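Long-range contacts in solute-binding protein (PDB 2ZYO), which binds cyclodextrins and linear maltodextrins, here maltotetraose, and probably delivers them to a membrane transporter for sugar uptake: residues 74-78 / 290-296; 96-100 / 297-301; 110-115 / 279-285; 263-267 / 339-343; 306-310 / 322-326. The contacts are given in a common frame with arbitrary orientation. Residue numbers count along the deposited sequence, not the author numbering.

Contact 1 (74-78 / 290-296); sequences GADLV and SKYPKYA
The start of strand 77-81 meets the turn that leads into helix 293-302. Asp-76 and Ser-290 are the closest backbone pair, CA to CA 5.0 Å. Asp-76, in the loop before the strand, has helical-region angles (phi/psi -79/-43), and Leu-77 turns extended (-115/133).

The polar part centres on Asp-76, chi1 m. Ser-290, chi1 t, donates a hydrogen bond from OG to Asp-76 OD1 at 2.7 Å. Ser-290 OG accepts from Tyr-292 N at 3.2 Å, an ST turn just before the helix, with Tyr-292 at the N-cap. One water donates to Asp-76 OD1 (2.7 Å) and accepts from Lys-291 N (2.8 Å).

In the apolar part, Ala-296 CB is 4.1 Å from Asp-76 CB and 4.0 Å from Leu-77 CD2.

Asp-76 OD2 accepts a hydrogen bond from Val-22 N of strand 20-25. The contact joins strand 77-81 to the helix that follows strand 278-287, its antiparallel neighbour in the sheet. Leu-77 and Ala-296 both pack on Leu-286 of 278-287.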
# COMPACT_ATOMS: atom_id res chain seq x y z
N GLY A 74 7.97 21.62 14.36
CA GLY A 74 7.31 20.50 13.69
C GLY A 74 5.81 20.67 13.55
O GLY A 74 5.19 21.46 14.26
N ALA A 75 5.24 19.90 12.63
CA ALA A 75 3.79 19.85 12.44
C ALA A 75 3.11 19.12 13.59
O ALA A 75 3.72 18.28 14.25
CB ALA A 75 3.46 19.16 11.14
N ASP A 76 1.84 19.43 13.82
CA ASP A 76 1.03 18.67 14.76
C ASP A 76 0.56 17.38 14.10
O ASP A 76 0.61 16.31 14.72
CB ASP A 76 -0.15 19.50 15.25
CG ASP A 76 0.29 20.73 16.02
OD1 ASP A 76 0.71 20.58 17.18
OD2 ASP A 76 0.24 21.84 15.45
N LEU A 77 0.12 17.49 12.85
CA LEU A 77 -0.30 16.32 12.08
C LEU A 77 0.62 16.10 10.89
O LEU A 77 0.95 17.04 10.16
CB LEU A 77 -1.75 16.47 11.61
CG LEU A 77 -2.86 16.65 12.66
CD1 LEU A 77 -4.22 16.61 11.98
CD2 LEU A 77 -2.80 15.59 13.76
N VAL A 78 1.03 14.85 10.71
CA VAL A 78 1.90 14.44 9.62
C VAL A 78 1.30 13.24 8.90
O VAL A 78 0.34 12.64 9.38
CB VAL A 78 3.33 14.09 10.12
CG1 VAL A 78 4.04 15.34 10.64
CG2 VAL A 78 3.28 13.02 11.21
N SER A 290 3.87 17.52 19.43
CA SER A 290 2.71 18.40 19.46
C SER A 290 2.37 18.78 20.89
O SER A 290 2.31 17.92 21.78
CB SER A 290 1.50 17.74 18.80
OG SER A 290 0.37 18.59 18.90
N LYS A 291 2.14 20.07 21.11
CA LYS A 291 1.76 20.60 22.41
C LYS A 291 0.25 20.55 22.59
O LYS A 291 -0.27 20.86 23.67
CB LYS A 291 2.27 22.04 22.58
CG LYS A 291 3.78 22.20 22.47
CD LYS A 291 4.49 21.86 23.77
CE LYS A 291 6.00 22.12 23.67
NZ LYS A 291 6.34 23.51 23.25
N TYR A 292 -0.46 20.15 21.53
CA TYR A 292 -1.92 20.14 21.54
C TYR A 292 -2.50 18.81 21.03
O TYR A 292 -3.23 18.80 20.04
CB TYR A 292 -2.47 21.31 20.72
CG TYR A 292 -1.88 22.65 21.08
CD1 TYR A 292 -2.34 23.36 22.19
CD2 TYR A 292 -0.84 23.19 20.33
CE1 TYR A 292 -1.79 24.60 22.53
CE2 TYR A 292 -0.28 24.42 20.66
CZ TYR A 292 -0.76 25.12 21.75
OH TYR A 292 -0.20 26.33 22.08
N PRO A 293 -2.20 17.69 21.72
CA PRO A 293 -2.67 16.38 21.26
C PRO A 293 -4.19 16.27 21.14
O PRO A 293 -4.69 15.70 20.17
CB PRO A 293 -2.13 15.42 22.32
CG PRO A 293 -1.86 16.26 23.52
CD PRO A 293 -1.41 17.58 22.96
N LYS A 294 -4.93 16.82 22.11
CA LYS A 294 -6.39 16.70 22.10
C LYS A 294 -7.03 17.50 20.96
O LYS A 294 -7.89 16.98 20.24
CB LYS A 294 -7.00 17.10 23.45
CG LYS A 294 -6.62 16.15 24.58
CD LYS A 294 -7.27 16.58 25.89
CE LYS A 294 -6.88 15.64 27.02
NZ LYS A 294 -7.46 16.09 28.33
N TYR A 295 -6.62 18.75 20.80
CA TYR A 295 -7.12 19.59 19.71
C TYR A 295 -6.67 19.07 18.34
O TYR A 295 -7.45 19.07 17.39
CB TYR A 295 -6.68 21.04 19.89
CG TYR A 295 -7.59 21.86 20.78
CD1 TYR A 295 -7.32 22.00 22.15
CD2 TYR A 295 -8.72 22.50 20.26
CE1 TYR A 295 -8.15 22.76 22.97
CE2 TYR A 295 -9.55 23.26 21.08
CZ TYR A 295 -9.26 23.39 22.43
OH TYR A 295 -10.09 24.14 23.23
N ALA A 296 -5.42 18.62 18.24
CA ALA A 296 -4.91 18.07 16.99
C ALA A 296 -5.65 16.80 16.58
O ALA A 296 -5.87 16.56 15.39
CB ALA A 296 -3.41 17.80 17.08
O HOH W 1 2.40 21.83 18.89

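Contact 2 (96-100 / 297-301); sequences PIQVD and TELMQ
Residues 96-100 form an extended loop segment that covers one side of helix 293-302. This is plain loop-on-helix packing, with no residue in the sugar pocket. Ile-97 and Thr-297 are nearest, CA to CA 6.7 Å. No direct hydrogen bond crosses; one water bridges.

Ile-97 (phi/psi -95/148, chi1 p, chi2 t) points at the helix. Its CG2 lies 3.7 Å from Met-300 CE and 4.0 Å from Thr-297 OG1. Met-300 is t, t, m. Gln-98 N donates to a water at 2.9 Å, and that water donates to Thr-297 OG1 at 2.7 Å. The Thr-297 hydroxyl also bonds Pro-293 O, one turn back. Val-99 (-131/155, chi1 m) points inward again. Its CG1 is 3.7 Å from Thr-297 CG2 and 4.0 Å from Gln-301 NE2. Gln-301 NE2 folds back to donate to Thr-297 O at 3.2 Å.

The loop joins strand 94-95 to helix 101-104. Ile-97 also packs on Leu-121 of strand 120-136, while Met-300 reaches Trp-284 of strand 278-287 and Leu-77 of strand 77-81.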
# COMPACT_ATOMS: atom_id res chain seq x y z
N PRO A 96 0.46 8.12 20.46
CA PRO A 96 -0.83 7.50 20.11
C PRO A 96 -1.95 8.53 20.07
O PRO A 96 -1.86 9.57 20.73
CB PRO A 96 -1.07 6.53 21.27
CG PRO A 96 0.26 6.32 21.90
CD PRO A 96 0.98 7.61 21.74
N ILE A 97 -2.99 8.24 19.30
CA ILE A 97 -4.22 9.01 19.38
C ILE A 97 -5.20 8.32 20.31
O ILE A 97 -5.20 7.09 20.43
CB ILE A 97 -4.87 9.29 18.00
CG1 ILE A 97 -5.15 7.99 17.23
CG2 ILE A 97 -4.00 10.24 17.18
CD1 ILE A 97 -6.16 8.14 16.10
N GLN A 98 -6.02 9.12 20.99
CA GLN A 98 -7.03 8.60 21.88
C GLN A 98 -8.41 8.93 21.34
O GLN A 98 -8.90 10.06 21.48
CB GLN A 98 -6.82 9.15 23.30
CG GLN A 98 -5.52 8.69 23.94
CD GLN A 98 -5.34 9.20 25.35
OE1 GLN A 98 -4.89 10.33 25.56
NE2 GLN A 98 -5.69 8.37 26.32
N VAL A 99 -9.00 7.94 20.68
CA VAL A 99 -10.36 8.04 20.16
C VAL A 99 -11.15 6.81 20.58
O VAL A 99 -10.57 5.75 20.84
CB VAL A 99 -10.40 8.19 18.61
CG1 VAL A 99 -9.74 9.50 18.17
CG2 VAL A 99 -9.75 7.00 17.91
N ASP A 100 -12.47 6.95 20.65
CA ASP A 100 -13.35 5.85 21.03
C ASP A 100 -13.41 4.80 19.93
O ASP A 100 -13.10 5.08 18.77
CB ASP A 100 -14.76 6.36 21.33
CG ASP A 100 -14.79 7.41 22.42
OD1 ASP A 100 -13.91 7.40 23.31
OD2 ASP A 100 -15.71 8.26 22.39
N THR A 297 -6.06 16.00 17.57
CA THR A 297 -6.82 14.78 17.32
C THR A 297 -8.25 15.11 16.86
O THR A 297 -8.83 14.38 16.06
CB THR A 297 -6.82 13.85 18.55
OG1 THR A 297 -5.47 13.52 18.89
CG2 THR A 297 -7.59 12.56 18.28
N GLU A 298 -8.80 16.21 17.37
CA GLU A 298 -10.08 16.71 16.88
C GLU A 298 -9.96 17.16 15.42
O GLU A 298 -10.85 16.88 14.61
CB GLU A 298 -10.61 17.84 17.77
CG GLU A 298 -11.08 17.32 19.12
CD GLU A 298 -11.42 18.42 20.12
OE1 GLU A 298 -11.02 19.58 19.92
OE2 GLU A 298 -12.09 18.09 21.13
N LEU A 299 -8.87 17.84 15.08
CA LEU A 299 -8.60 18.19 13.69
C LEU A 299 -8.46 16.94 12.82
O LEU A 299 -9.02 16.88 11.72
CB LEU A 299 -7.35 19.08 13.57
CG LEU A 299 -6.79 19.39 12.18
CD1 LEU A 299 -7.79 20.14 11.29
CD2 LEU A 299 -5.50 20.16 12.30
N MET A 300 -7.73 15.95 13.32
CA MET A 300 -7.53 14.70 12.59
C MET A 300 -8.86 14.03 12.24
O MET A 300 -9.03 13.51 11.14
CB MET A 300 -6.66 13.74 13.39
CG MET A 300 -6.29 12.48 12.62
SD MET A 300 -5.49 11.21 13.60
CE MET A 300 -3.89 11.96 13.91
N GLN A 301 -9.78 14.02 13.20
CA GLN A 301 -11.12 13.48 12.98
C GLN A 301 -11.89 14.31 11.96
O GLN A 301 -12.58 13.76 11.10
CB GLN A 301 -11.90 13.40 14.29
CG GLN A 301 -11.40 12.33 15.24
CD GLN A 301 -12.02 12.44 16.61
OE1 GLN A 301 -13.13 11.95 16.85
NE2 GLN A 301 -11.31 13.08 17.53
O HOH W 2 -5.42 11.94 21.08

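Contact 3 (110-115 / 279-285); sequences VAMKAL and IGVKGWY
The short helix 109-114 lies across strand 278-287. The axes of 110-114 and 279-285 approach to 8.4 Å and cross at -69°. Strand residues 279-285 are extended throughout (Val-281 phi/psi -118/129). Ala-111 sits nearest Val-281 (CA to CA 6.4 Å), and Leu-115 nearest Gly-283 (7.4 Å). This is helix-on-sheet packing, with no hydrogen bond across it.

Leu-115 (-102/6, chi1 m, chi2 t) follows the helix. Its CD2 is 3.9 Å from Val-281 CG1 and 3.7 Å from Tyr-285 OH, at the ring edge. Its CD1 is 4.3 Å from Gly-283 CA, where a CB would clash.

Val-281, chi1 t, is the central strand residue. Its CG2 meets Ala-114 CB at 3.7 Å and Ala-111 CB at 4.1 Å; the two alanines leave room for it.

Ile-279, chi1 p and chi2 t, closes the other end: its CD1 is 3.6 Å from Val-110 CG1. Its side chain is about 10 Å from a bound glucose unit.

Tyr-285 OH bonds Trp-80 O. Val-110 and Ala-114 also pack on Pro-349 of strand 348-349.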
# COMPACT_ATOMS: atom_id res chain seq x y z
N VAL A 110 -9.41 -3.59 8.47
CA VAL A 110 -8.05 -3.94 8.06
C VAL A 110 -7.17 -2.69 7.90
O VAL A 110 -5.98 -2.71 8.24
CB VAL A 110 -8.05 -4.80 6.77
CG1 VAL A 110 -6.64 -5.23 6.40
CG2 VAL A 110 -8.93 -6.03 6.95
N ALA A 111 -7.76 -1.60 7.42
CA ALA A 111 -7.06 -0.32 7.32
C ALA A 111 -6.65 0.21 8.70
O ALA A 111 -5.58 0.80 8.86
CB ALA A 111 -7.91 0.70 6.59
N MET A 112 -7.51 -0.02 9.69
CA MET A 112 -7.22 0.41 11.06
C MET A 112 -6.10 -0.40 11.69
O MET A 112 -5.31 0.12 12.47
CB MET A 112 -8.48 0.38 11.92
CG MET A 112 -9.52 1.43 11.56
SD MET A 112 -8.86 3.11 11.42
CE MET A 112 -8.47 3.47 13.13
N LYS A 113 -6.03 -1.69 11.34
CA LYS A 113 -4.94 -2.55 11.79
C LYS A 113 -3.59 -2.03 11.30
O LYS A 113 -2.59 -2.10 12.02
CB LYS A 113 -5.15 -3.99 11.33
CG LYS A 113 -6.30 -4.70 12.03
CD LYS A 113 -6.40 -6.16 11.60
CE LYS A 113 -7.72 -6.79 12.02
NZ LYS A 113 -7.93 -6.77 13.50
N ALA A 114 -3.57 -1.49 10.08
CA ALA A 114 -2.36 -0.92 9.50
C ALA A 114 -1.82 0.27 10.29
O ALA A 114 -0.63 0.55 10.25
CB ALA A 114 -2.60 -0.52 8.05
N LEU A 115 -2.71 0.96 11.01
CA LEU A 115 -2.32 2.15 11.76
C LEU A 115 -2.16 1.88 13.26
O LEU A 115 -1.95 2.81 14.05
CB LEU A 115 -3.31 3.30 11.50
CG LEU A 115 -3.54 3.70 10.04
CD1 LEU A 115 -4.42 4.92 9.95
CD2 LEU A 115 -2.22 3.94 9.29
N ILE A 279 -1.94 -4.42 1.28
CA ILE A 279 -2.56 -3.10 1.21
C ILE A 279 -1.64 -2.06 1.84
O ILE A 279 -0.91 -2.35 2.78
CB ILE A 279 -3.98 -3.06 1.84
CG1 ILE A 279 -3.94 -3.44 3.33
CG2 ILE A 279 -4.94 -3.98 1.07
CD1 ILE A 279 -5.07 -2.84 4.15
N GLY A 280 -1.65 -0.86 1.27
CA GLY A 280 -0.92 0.27 1.82
C GLY A 280 -1.91 1.33 2.26
O GLY A 280 -2.84 1.66 1.51
N VAL A 281 -1.73 1.83 3.47
CA VAL A 281 -2.63 2.84 4.03
C VAL A 281 -1.87 4.13 4.29
O VAL A 281 -0.80 4.11 4.91
CB VAL A 281 -3.31 2.34 5.34
CG1 VAL A 281 -4.18 3.44 5.96
CG2 VAL A 281 -4.15 1.09 5.08
N LYS A 282 -2.40 5.24 3.80
CA LYS A 282 -1.88 6.57 4.11
C LYS A 282 -2.80 7.20 5.14
O LYS A 282 -3.99 7.40 4.88
CB LYS A 282 -1.81 7.45 2.86
CG LYS A 282 -0.76 7.02 1.84
CD LYS A 282 -0.46 8.11 0.82
CE LYS A 282 -1.67 8.48 -0.02
NZ LYS A 282 -1.38 9.56 -1.01
N GLY A 283 -2.26 7.49 6.32
CA GLY A 283 -3.06 8.10 7.38
C GLY A 283 -2.49 9.41 7.89
O GLY A 283 -1.40 9.82 7.49
N TRP A 284 -3.25 10.06 8.76
CA TRP A 284 -2.77 11.20 9.54
C TRP A 284 -2.24 10.68 10.86
O TRP A 284 -2.91 9.89 11.53
CB TRP A 284 -3.89 12.19 9.83
CG TRP A 284 -4.34 13.02 8.66
CD1 TRP A 284 -5.59 13.02 8.09
CD2 TRP A 284 -3.57 13.97 7.93
NE1 TRP A 284 -5.63 13.91 7.05
CE2 TRP A 284 -4.40 14.51 6.93
CE3 TRP A 284 -2.24 14.42 8.03
CZ2 TRP A 284 -3.95 15.48 6.02
CZ3 TRP A 284 -1.80 15.38 7.12
CH2 TRP A 284 -2.65 15.90 6.13
N TYR A 285 -1.04 11.14 11.24
CA TYR A 285 -0.43 10.76 12.51
C TYR A 285 -0.20 11.99 13.37
O TYR A 285 -0.18 13.11 12.87
CB TYR A 285 0.88 9.99 12.28
CG TYR A 285 0.79 8.98 11.16
CD1 TYR A 285 -0.19 7.99 11.18
CD2 TYR A 285 1.66 9.03 10.08
CE1 TYR A 285 -0.30 7.07 10.14
CE2 TYR A 285 1.56 8.11 9.04
CZ TYR A 285 0.58 7.14 9.08
OH TYR A 285 0.47 6.22 8.06

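Contact 4 (263-267 / 339-343); sequences GVAPL and GFAKQ
This is helix-on-strand packing in a solute-binding protein of the periplasmic-binding-protein clan. The short axes of strand 263-265 and helix 339-343 run nearly parallel (13°) and 7.1 Å apart. Val-264 is extended (phi/psi -137/127); Gln-343 N bonds Gly-339 O at 3.0 Å within the helix.

Gly-339 makes the tightest backbone approach, CA to CA 4.2 Å from Ala-265. Its CA gives a CA-H...O contact to Val-264 O at 3.6 Å, and a CB here would clash with that oxygen. Phe-340, chi1 m, starts away from the strand but swings its ring back. Val-264 CG1, with chi1 t, stands over the ring face in a CH-pi contact, 3.7 Å from the centroid. The Phe-340 side chain is about 10 Å from a bound glucose unit, near the sugar but not touching it.

Lys-342 lays CB 3.7 Å from Pro-266 CG. Its NZ donates to a water (2.6 Å) that donates to Val-264 O (3.1 Å). Gln-343, chi1 t and chi2 p, has its CA 4.8 Å from Pro-266 CA. Its NE2 bonds Ala-275 O, and its OE1 accepts from Leu-267 N at 2.9 Å.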
# COMPACT_ATOMS: atom_id res chain seq x y z
N GLY A 263 -10.12 -1.34 -17.62
CA GLY A 263 -10.98 -2.03 -16.67
C GLY A 263 -10.15 -2.49 -15.49
O GLY A 263 -8.93 -2.68 -15.62
N VAL A 264 -10.79 -2.65 -14.33
CA VAL A 264 -10.12 -3.15 -13.13
C VAL A 264 -10.99 -4.17 -12.41
O VAL A 264 -12.15 -3.91 -12.10
CB VAL A 264 -9.73 -2.01 -12.14
CG1 VAL A 264 -8.92 -2.56 -10.97
CG2 VAL A 264 -8.95 -0.91 -12.84
N ALA A 265 -10.41 -5.34 -12.14
CA ALA A 265 -11.10 -6.40 -11.41
C ALA A 265 -10.21 -6.95 -10.30
O ALA A 265 -8.98 -6.81 -10.38
CB ALA A 265 -11.50 -7.51 -12.37
N PRO A 266 -10.81 -7.57 -9.27
CA PRO A 266 -9.97 -8.23 -8.27
C PRO A 266 -9.20 -9.36 -8.94
O PRO A 266 -9.61 -9.86 -9.99
CB PRO A 266 -10.98 -8.82 -7.28
CG PRO A 266 -12.25 -8.12 -7.54
CD PRO A 266 -12.24 -7.70 -8.97
N LEU A 267 -8.08 -9.76 -8.33
CA LEU A 267 -7.34 -10.92 -8.83
C LEU A 267 -8.22 -12.16 -8.76
O LEU A 267 -9.01 -12.31 -7.82
CB LEU A 267 -6.06 -11.13 -8.02
CG LEU A 267 -5.01 -10.01 -8.03
CD1 LEU A 267 -3.82 -10.40 -7.18
CD2 LEU A 267 -4.57 -9.67 -9.45
N GLY A 339 -12.81 -2.27 -8.62
CA GLY A 339 -11.94 -3.45 -8.57
C GLY A 339 -10.82 -3.36 -7.55
O GLY A 339 -10.51 -4.35 -6.88
N PHE A 340 -10.21 -2.18 -7.45
CA PHE A 340 -9.17 -1.93 -6.45
C PHE A 340 -9.72 -2.04 -5.03
O PHE A 340 -9.08 -2.62 -4.16
CB PHE A 340 -8.55 -0.55 -6.65
CG PHE A 340 -7.67 -0.44 -7.86
CD1 PHE A 340 -6.54 -1.24 -8.01
CD2 PHE A 340 -7.94 0.51 -8.83
CE1 PHE A 340 -5.73 -1.12 -9.13
CE2 PHE A 340 -7.13 0.64 -9.96
CZ PHE A 340 -6.02 -0.18 -10.10
N ALA A 341 -10.90 -1.47 -4.81
CA ALA A 341 -11.53 -1.50 -3.49
C ALA A 341 -11.93 -2.92 -3.09
O ALA A 341 -11.71 -3.32 -1.95
CB ALA A 341 -12.74 -0.57 -3.46
N LYS A 342 -12.49 -3.66 -4.04
CA LYS A 342 -12.85 -5.06 -3.82
C LYS A 342 -11.63 -5.89 -3.42
O LYS A 342 -11.67 -6.65 -2.46
CB LYS A 342 -13.51 -5.67 -5.06
CG LYS A 342 -14.96 -5.25 -5.30
CD LYS A 342 -15.61 -6.09 -6.39
CE LYS A 342 -15.18 -5.65 -7.78
NZ LYS A 342 -15.81 -6.49 -8.86
N GLN A 343 -10.54 -5.72 -4.17
CA GLN A 343 -9.30 -6.44 -3.88
C GLN A 343 -8.69 -6.00 -2.55
O GLN A 343 -8.20 -6.83 -1.78
CB GLN A 343 -8.29 -6.28 -5.02
CG GLN A 343 -7.02 -7.12 -4.84
CD GLN A 343 -7.30 -8.60 -4.65
OE1 GLN A 343 -7.95 -9.23 -5.49
NE2 GLN A 343 -6.82 -9.16 -3.55
O HOH W 3 -14.68 -4.98 -10.71

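Contact 5 (306-310 / 322-326); sequences KEALA and QKELL
A salt bridge marks the exposed side of this contact: Lys-306 NZ donates to Glu-324 OE1 at 3.1 Å. It joins two successive helical pieces, the first turn of helix 306-316 and a short, weakly bonded helix at about 323-326. Linked by a short connection, they pack on each other as a local helix-loop-helix. Lys-306 is fully extended, all four chi angles t, and so spans the gap. Glu-324 is m, t with chi3 at 74°.

Residues 306-310 are regular helix (Ala-310 N to Lys-306 O 3.0 Å). Residues 323-326 have roughly helical angles, whereas Gln-322 is extended (phi/psi -111/125). Leu-326 N bonds Gln-322 O at 2.9 Å. The CA atoms are closest at Ala-310 and Leu-325, 6.8 Å apart.

Beneath the ion pair, Gln-322 CG lies 4.1 Å from Leu-309 CD1. Leu-309 also rests on Phe-107 and Pro-320. The packing then centres on Leu-325, chi1 m and chi2 t. Met-330 of helix 329-332 touches both Leu-325 and Ala-310. Leu-325 CD1 is 3.7 Å from Lys-306 O, 3.7 Å from Leu-309 CB and 3.5 Å from Ala-310 N, and Leu-325 CD2 is 3.8 Å from Ala-310 CB.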
# COMPACT_ATOMS: atom_id res chain seq x y z
N LYS A 306 -16.74 11.39 7.10
CA LYS A 306 -17.40 10.92 5.88
C LYS A 306 -17.42 12.02 4.81
O LYS A 306 -17.07 11.77 3.66
CB LYS A 306 -18.82 10.43 6.19
CG LYS A 306 -19.52 9.78 5.00
CD LYS A 306 -20.93 9.34 5.35
CE LYS A 306 -21.72 8.95 4.11
NZ LYS A 306 -23.13 8.59 4.41
N GLU A 307 -17.81 13.23 5.20
CA GLU A 307 -17.87 14.37 4.29
C GLU A 307 -16.50 14.73 3.72
O GLU A 307 -16.37 14.95 2.51
CB GLU A 307 -18.48 15.58 5.00
CG GLU A 307 -18.81 16.75 4.08
CD GLU A 307 -19.29 17.99 4.81
OE1 GLU A 307 -19.26 18.02 6.07
OE2 GLU A 307 -19.69 18.95 4.13
N ALA A 308 -15.49 14.79 4.58
CA ALA A 308 -14.14 15.16 4.16
C ALA A 308 -13.52 14.14 3.21
O ALA A 308 -12.89 14.51 2.22
CB ALA A 308 -13.23 15.38 5.38
N LEU A 309 -13.71 12.86 3.51
CA LEU A 309 -13.13 11.79 2.69
C LEU A 309 -13.89 11.54 1.38
O LEU A 309 -13.29 11.09 0.40
CB LEU A 309 -12.94 10.50 3.49
CG LEU A 309 -11.88 10.55 4.61
CD1 LEU A 309 -11.75 9.20 5.29
CD2 LEU A 309 -10.52 11.02 4.09
N ALA A 310 -15.19 11.81 1.37
CA ALA A 310 -15.97 11.78 0.13
C ALA A 310 -15.41 12.83 -0.83
O ALA A 310 -15.15 12.54 -2.00
CB ALA A 310 -17.44 12.04 0.40
N GLN A 322 -13.18 4.16 4.38
CA GLN A 322 -14.24 4.58 5.27
C GLN A 322 -15.44 3.70 4.94
O GLN A 322 -15.85 3.62 3.78
CB GLN A 322 -14.55 6.06 5.00
CG GLN A 322 -15.05 6.86 6.19
CD GLN A 322 -16.56 6.79 6.40
OE1 GLN A 322 -17.09 7.37 7.35
NE2 GLN A 322 -17.27 6.10 5.51
N LYS A 323 -15.98 3.03 5.96
CA LYS A 323 -16.97 1.95 5.77
C LYS A 323 -18.15 2.33 4.87
O LYS A 323 -18.47 1.61 3.92
CB LYS A 323 -17.47 1.41 7.11
CG LYS A 323 -16.46 0.57 7.87
CD LYS A 323 -17.11 -0.07 9.08
CE LYS A 323 -16.14 -0.95 9.85
NZ LYS A 323 -16.74 -1.46 11.10
N GLU A 324 -18.81 3.44 5.18
CA GLU A 324 -19.96 3.90 4.40
C GLU A 324 -19.58 4.27 2.97
O GLU A 324 -20.30 3.95 2.03
CB GLU A 324 -20.65 5.08 5.08
CG GLU A 324 -21.46 4.71 6.30
CD GLU A 324 -22.46 5.79 6.67
OE1 GLU A 324 -23.47 5.93 5.96
OE2 GLU A 324 -22.22 6.51 7.66
N LEU A 325 -18.43 4.93 2.81
CA LEU A 325 -17.98 5.38 1.50
C LEU A 325 -17.63 4.22 0.57
O LEU A 325 -17.84 4.30 -0.64
CB LEU A 325 -16.81 6.36 1.62
CG LEU A 325 -17.12 7.72 2.25
CD1 LEU A 325 -15.86 8.56 2.38
CD2 LEU A 325 -18.18 8.48 1.45
N LEU A 326 -17.09 3.14 1.15
CA LEU A 326 -16.76 1.94 0.39
C LEU A 326 -18.01 1.25 -0.17
O LEU A 326 -17.93 0.52 -1.15
CB LEU A 326 -15.95 0.97 1.26
CG LEU A 326 -14.52 1.39 1.62
CD1 LEU A 326 -13.92 0.44 2.65
CD2 LEU A 326 -13.63 1.46 0.38

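How the contacts relate
Contacts 3 and 4 are the buried ones; contacts 1, 2 and 5 are partly buried. Contact 3 is packing without a hydrogen bond across it, whereas contact 4 adds a side-chain-to-backbone hydrogen bond and a water. Among the partly buried contacts, contact 1 uses a buried carboxylate and a water, contact 2 a water, and contact 5 a salt bridge. Contacts 1 and 2 hold the same helix, 293-302, and touch through Leu-77 with Leu-299 and Met-300. Contact 1 joins contact 3 through the shared sheet, where Val-78 O lies 2.8 Å from Tyr-285 N, a probable hydrogen bond. Contacts 1 and 4 reach that sheet on opposite sides of the chain's centre, about 36 Å apart between centres.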